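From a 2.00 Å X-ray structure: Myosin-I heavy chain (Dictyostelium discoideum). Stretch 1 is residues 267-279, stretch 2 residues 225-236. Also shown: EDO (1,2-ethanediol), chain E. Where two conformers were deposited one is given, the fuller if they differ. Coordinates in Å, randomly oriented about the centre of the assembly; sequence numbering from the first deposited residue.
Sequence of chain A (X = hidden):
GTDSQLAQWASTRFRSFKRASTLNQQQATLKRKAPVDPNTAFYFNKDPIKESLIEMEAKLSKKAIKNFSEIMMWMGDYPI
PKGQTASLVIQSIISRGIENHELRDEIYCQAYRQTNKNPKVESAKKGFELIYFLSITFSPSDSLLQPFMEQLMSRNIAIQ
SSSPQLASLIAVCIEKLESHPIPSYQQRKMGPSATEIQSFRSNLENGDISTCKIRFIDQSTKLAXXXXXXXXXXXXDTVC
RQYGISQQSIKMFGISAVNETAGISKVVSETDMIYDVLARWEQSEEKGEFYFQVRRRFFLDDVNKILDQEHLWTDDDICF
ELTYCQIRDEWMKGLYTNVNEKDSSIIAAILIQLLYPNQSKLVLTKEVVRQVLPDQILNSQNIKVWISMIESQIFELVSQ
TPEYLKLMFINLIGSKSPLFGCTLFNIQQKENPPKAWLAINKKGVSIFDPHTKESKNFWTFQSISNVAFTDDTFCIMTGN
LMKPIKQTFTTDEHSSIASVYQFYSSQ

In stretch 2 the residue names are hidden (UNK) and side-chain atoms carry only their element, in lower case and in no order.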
# COMPACT_ATOMS: atom_id res chain seq x y z
N VAL A 267 4.28 4.03 -8.06
CA VAL A 267 4.98 4.52 -6.87
C VAL A 267 4.06 4.31 -5.64
O VAL A 267 2.87 4.59 -5.73
CB VAL A 267 5.34 6.02 -7.05
CG1 VAL A 267 5.76 6.66 -5.72
CG2 VAL A 267 6.43 6.21 -8.11
N VAL A 268 4.57 3.77 -4.54
CA VAL A 268 3.74 3.61 -3.36
C VAL A 268 4.13 4.74 -2.42
O VAL A 268 5.30 4.89 -2.12
CB VAL A 268 3.90 2.21 -2.69
CG1 VAL A 268 2.94 2.07 -1.49
CG2 VAL A 268 3.65 1.10 -3.68
N SER A 269 3.17 5.52 -1.95
CA SER A 269 3.49 6.63 -1.05
C SER A 269 4.16 6.14 0.19
O SER A 269 3.69 5.18 0.79
CB SER A 269 2.22 7.39 -0.66
OG SER A 269 2.58 8.46 0.20
N GLU A 270 5.25 6.79 0.59
CA GLU A 270 5.95 6.44 1.83
C GLU A 270 5.07 6.61 3.09
O GLU A 270 5.39 6.02 4.13
CB GLU A 270 7.25 7.26 1.96
CG GLU A 270 7.06 8.76 2.14
CD GLU A 270 8.32 9.47 2.57
OE1 GLU A 270 9.17 9.78 1.70
OE2 GLU A 270 8.49 9.68 3.80
N THR A 271 3.98 7.40 3.01
CA THR A 271 3.08 7.62 4.16
C THR A 271 1.96 6.62 4.22
O THR A 271 1.21 6.64 5.20
CB THR A 271 2.52 9.04 4.21
OG1 THR A 271 1.88 9.33 2.97
CG2 THR A 271 3.56 10.08 4.60
N ASP A 272 1.80 5.77 3.20
CA ASP A 272 0.73 4.79 3.25
C ASP A 272 1.08 3.69 4.28
O ASP A 272 2.27 3.44 4.53
CB ASP A 272 0.55 4.10 1.89
CG ASP A 272 -0.17 4.85 0.78
OD1 ASP A 272 -0.55 6.03 1.00
OD2 ASP A 272 -0.34 4.26 -0.32
N MET A 273 0.04 3.04 4.82
CA MET A 273 0.14 1.89 5.72
C MET A 273 0.30 0.72 4.81
O MET A 273 -0.52 0.57 3.89
CB MET A 273 -1.16 1.71 6.53
CG MET A 273 -1.45 2.83 7.46
SD MET A 273 0.04 3.32 8.34
CE MET A 273 -0.64 3.63 9.89
N ILE A 274 1.33 -0.11 5.02
CA ILE A 274 1.54 -1.30 4.16
C ILE A 274 0.31 -2.21 4.10
O ILE A 274 -0.06 -2.66 3.02
CB ILE A 274 2.85 -2.09 4.47
CG1 ILE A 274 2.98 -3.34 3.57
CG2 ILE A 274 2.98 -2.43 5.97
CD1 ILE A 274 4.38 -3.89 3.43
N TYR A 275 -0.37 -2.40 5.25
CA TYR A 275 -1.57 -3.25 5.28
C TYR A 275 -2.75 -2.63 4.51
O TYR A 275 -3.51 -3.39 3.89
CB TYR A 275 -1.94 -3.64 6.71
CG TYR A 275 -1.15 -4.82 7.24
CD1 TYR A 275 -1.03 -5.99 6.50
CD2 TYR A 275 -0.57 -4.79 8.50
CE1 TYR A 275 -0.32 -7.09 6.99
CE2 TYR A 275 0.14 -5.88 9.00
CZ TYR A 275 0.26 -7.03 8.24
OH TYR A 275 0.96 -8.11 8.72
N ASP A 276 -2.85 -1.28 4.45
CA ASP A 276 -3.89 -0.61 3.65
C ASP A 276 -3.64 -0.87 2.16
O ASP A 276 -4.59 -1.07 1.41
CB ASP A 276 -3.98 0.89 3.94
CG ASP A 276 -4.63 1.25 5.27
OD1 ASP A 276 -5.34 0.39 5.84
OD2 ASP A 276 -4.45 2.41 5.73
N VAL A 277 -2.35 -0.91 1.75
CA VAL A 277 -1.94 -1.19 0.37
C VAL A 277 -2.31 -2.64 0.03
O VAL A 277 -2.84 -2.88 -1.05
CB VAL A 277 -0.43 -0.91 0.10
CG1 VAL A 277 -0.07 -1.22 -1.35
CG2 VAL A 277 -0.02 0.50 0.48
N LEU A 278 -2.02 -3.59 0.93
CA LEU A 278 -2.33 -5.00 0.66
C LEU A 278 -3.82 -5.25 0.47
O LEU A 278 -4.19 -6.06 -0.39
CB LEU A 278 -1.73 -5.95 1.71
CG LEU A 278 -0.21 -6.05 1.71
CD1 LEU A 278 0.30 -6.68 3.01
CD2 LEU A 278 0.30 -6.84 0.49
N ALA A 279 -4.67 -4.52 1.21
CA ALA A 279 -6.13 -4.60 1.11
C ALA A 279 -6.56 -4.05 -0.26
O ALA A 279 -7.28 -4.73 -0.99
CB ALA A 279 -6.77 -3.83 2.24
N UNK A 225 10.06 -7.04 8.76
CA UNK A 225 9.14 -7.13 9.91
C UNK A 225 7.99 -6.14 9.69
O UNK A 225 8.23 -4.98 9.31
c UNK A 225 10.77 -7.98 11.70
c UNK A 225 9.86 -6.84 11.23
c UNK A 225 11.32 -7.53 14.16
c UNK A 225 11.81 -7.51 12.73
n UNK A 225 12.30 -6.92 15.09
N UNK A 226 6.75 -6.61 9.87
CA UNK A 226 5.52 -5.85 9.61
C UNK A 226 4.58 -5.87 10.82
O UNK A 226 4.32 -6.93 11.39
c UNK A 226 3.19 -5.99 6.36
c UNK A 226 3.73 -5.50 7.76
c UNK A 226 4.39 -7.83 8.39
c UNK A 226 4.86 -6.38 8.29
N UNK A 227 4.11 -4.71 11.24
CA UNK A 227 3.15 -4.56 12.33
C UNK A 227 1.91 -3.90 11.71
O UNK A 227 1.98 -3.40 10.59
c UNK A 227 3.70 -3.69 13.46
c UNK A 227 5.16 -3.89 13.79
o UNK A 227 5.69 -5.02 13.77
n UNK A 227 5.85 -2.81 14.12
N UNK A 228 0.79 -3.86 12.46
CA UNK A 228 -0.50 -3.26 12.08
C UNK A 228 -0.37 -1.88 11.45
O UNK A 228 -1.00 -1.60 10.44
c UNK A 228 -1.42 -3.18 13.32
c UNK A 228 -2.81 -2.66 13.01
o UNK A 228 -1.51 -4.48 13.89
N UNK A 229 0.47 -1.03 12.05
CA UNK A 229 0.63 0.35 11.66
C UNK A 229 1.92 0.66 10.90
O UNK A 229 2.27 1.83 10.77
c UNK A 229 -0.85 0.26 14.84
c UNK A 229 -0.81 1.02 13.67
c UNK A 229 -2.01 1.53 13.19
o UNK A 229 -4.42 0.39 15.70
c UNK A 229 -2.05 0.04 15.53
c UNK A 229 -3.23 0.60 15.05
c UNK A 229 -3.21 1.36 13.89
c UNK A 229 0.49 1.24 12.92
N UNK A 230 2.61 -0.35 10.37
CA UNK A 230 3.86 -0.08 9.65
C UNK A 230 3.61 0.74 8.37
O UNK A 230 2.76 0.37 7.55
c UNK A 230 5.97 -1.13 8.66
c UNK A 230 4.64 -1.38 9.39
o UNK A 230 4.90 -2.00 10.65
N UNK A 231 4.37 1.82 8.21
CA UNK A 231 4.29 2.63 6.99
C UNK A 231 5.26 2.08 5.93
O UNK A 231 6.22 1.37 6.24
c UNK A 231 3.65 4.77 8.22
o UNK A 231 5.97 4.19 7.69
c UNK A 231 4.61 4.10 7.25
N UNK A 232 5.04 2.48 4.68
CA UNK A 232 5.90 2.11 3.56
C UNK A 232 7.32 2.68 3.78
O UNK A 232 8.30 2.01 3.46
c UNK A 232 6.16 2.53 0.99
c UNK A 232 5.20 2.54 2.23
c UNK A 232 4.13 0.14 1.57
c UNK A 232 3.93 1.66 2.01
N UNK A 233 7.42 3.86 4.44
CA UNK A 233 8.72 4.47 4.74
C UNK A 233 9.52 3.61 5.68
O UNK A 233 10.71 3.39 5.43
n UNK A 233 11.78 6.01 3.95
c UNK A 233 8.58 5.90 5.28
c UNK A 233 12.49 5.97 2.82
n UNK A 233 13.48 5.10 2.69
n UNK A 233 12.20 6.78 1.81
c UNK A 233 10.68 6.94 4.21
c UNK A 233 9.93 6.62 5.51
N UNK A 234 8.87 3.06 6.73
CA UNK A 234 9.51 2.17 7.71
C UNK A 234 9.97 0.86 7.09
O UNK A 234 11.09 0.44 7.39
c UNK A 234 7.20 3.12 10.77
o UNK A 234 6.25 2.32 10.56
c UNK A 234 8.61 1.91 8.94
o UNK A 234 7.23 3.90 11.74
c UNK A 234 8.35 3.17 9.77
N UNK A 235 9.15 0.20 6.24
CA UNK A 235 9.59 -1.03 5.59
C UNK A 235 10.71 -0.76 4.59
O UNK A 235 11.58 -1.62 4.45
c UNK A 235 7.34 -2.03 2.75
c UNK A 235 8.54 -1.96 4.96
c UNK A 235 7.76 -2.78 6.00
c UNK A 235 7.61 -1.22 4.00
N UNK A 236 10.69 0.39 3.87
CA UNK A 236 11.77 0.74 2.93
C UNK A 236 13.07 0.84 3.74
O UNK A 236 14.08 0.26 3.34
c UNK A 236 11.49 2.06 2.17
c UNK A 236 12.58 2.38 1.16
o UNK A 236 10.24 1.97 1.47
C1 EDO E . 8.40 8.19 -3.11
O1 EDO E . 8.90 6.86 -2.97
C2 EDO E . 6.87 8.24 -2.70
O2 EDO E . 6.81 8.26 -1.28
O HOH W 1 0.31 -1.13 8.09

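Position 225 carries four carbons in a row ending in a nitrogen, a chain that does not reach stretch 1: K225. Position 226 has four carbons, forked at the first, with one arm two carbons long. The tip of that arm lies over a face of the Y275 ring, 3.9 Å from its centroid and 22° off the normal, and also meets I274 CG2. The beta-branched fork makes it I226, with CD1 3.6 Å from I274 CG2.

Position 227 shows two carbons, the second bearing one oxygen and one nitrogen, on a CA-to-CB bond pointing away: N227. Position 228 has one carbon carrying an oxygen and a carbon, so T228; its backbone O lies at the edge of the Y275 ring, 3.8 Å from Y275 CD2. At position 229 one carbon leads to a six-carbon ring bearing an oxygen, hence Y229, whose CB is 4.0 Å from M273 CE.

Position 230 again has one carbon carrying an oxygen and a carbon, and its CB is 3.9 Å from I274 CG2: T230. Its OG1 accepts from N227 N at 2.9 Å, bracing the type I turn. Position 231 has the same three-atom fork, with its carbon arm 3.9 Å from M273 SD: T231. Its OG1 caps the next helix, accepting from position 234 N at 3.3 Å.

Position 232 repeats the forked four-carbon pattern and touches V268, I274 and V277: I232, whose CG1 is 3.7 Å from V268 CG1 and whose CD1 is 3.9 Å from I274 CB. Position 233 has three carbons, a nitrogen, then a carbon bearing two nitrogens: R233. Its CD is 3.5 Å from E270 OE2, but NH1 to E270 OE1 is 4.3 Å, beyond a salt bridge. Position 234 has three carbons, the third carrying two oxygens: E234, whose OE1 accepts from T231 N at 3.1 Å. Position 235, another forked four-carbon chain, is I235, with CD1 3.6 Å from I274 CD1. Position 236, one carbon carrying an oxygen and a carbon, is T236; its OG1 donates to I232 O at 2.8 Å.

The contact buries 788 Å² and is pinned by backbone. I274 N donates to T230 O (2.9 Å, 165°) and I232 N to D272 O (2.9 Å, 152°), bridging M273 with T231; R233 N to E270 O (3.0 Å, 138°) extends the set. Water 1 donates to T228 O and T230 O and accepts from Y275 N. Around this polar seam, I226, I232 and I235 pack against I274.

Stretch 2 (225-236) KINTYTTIREIT
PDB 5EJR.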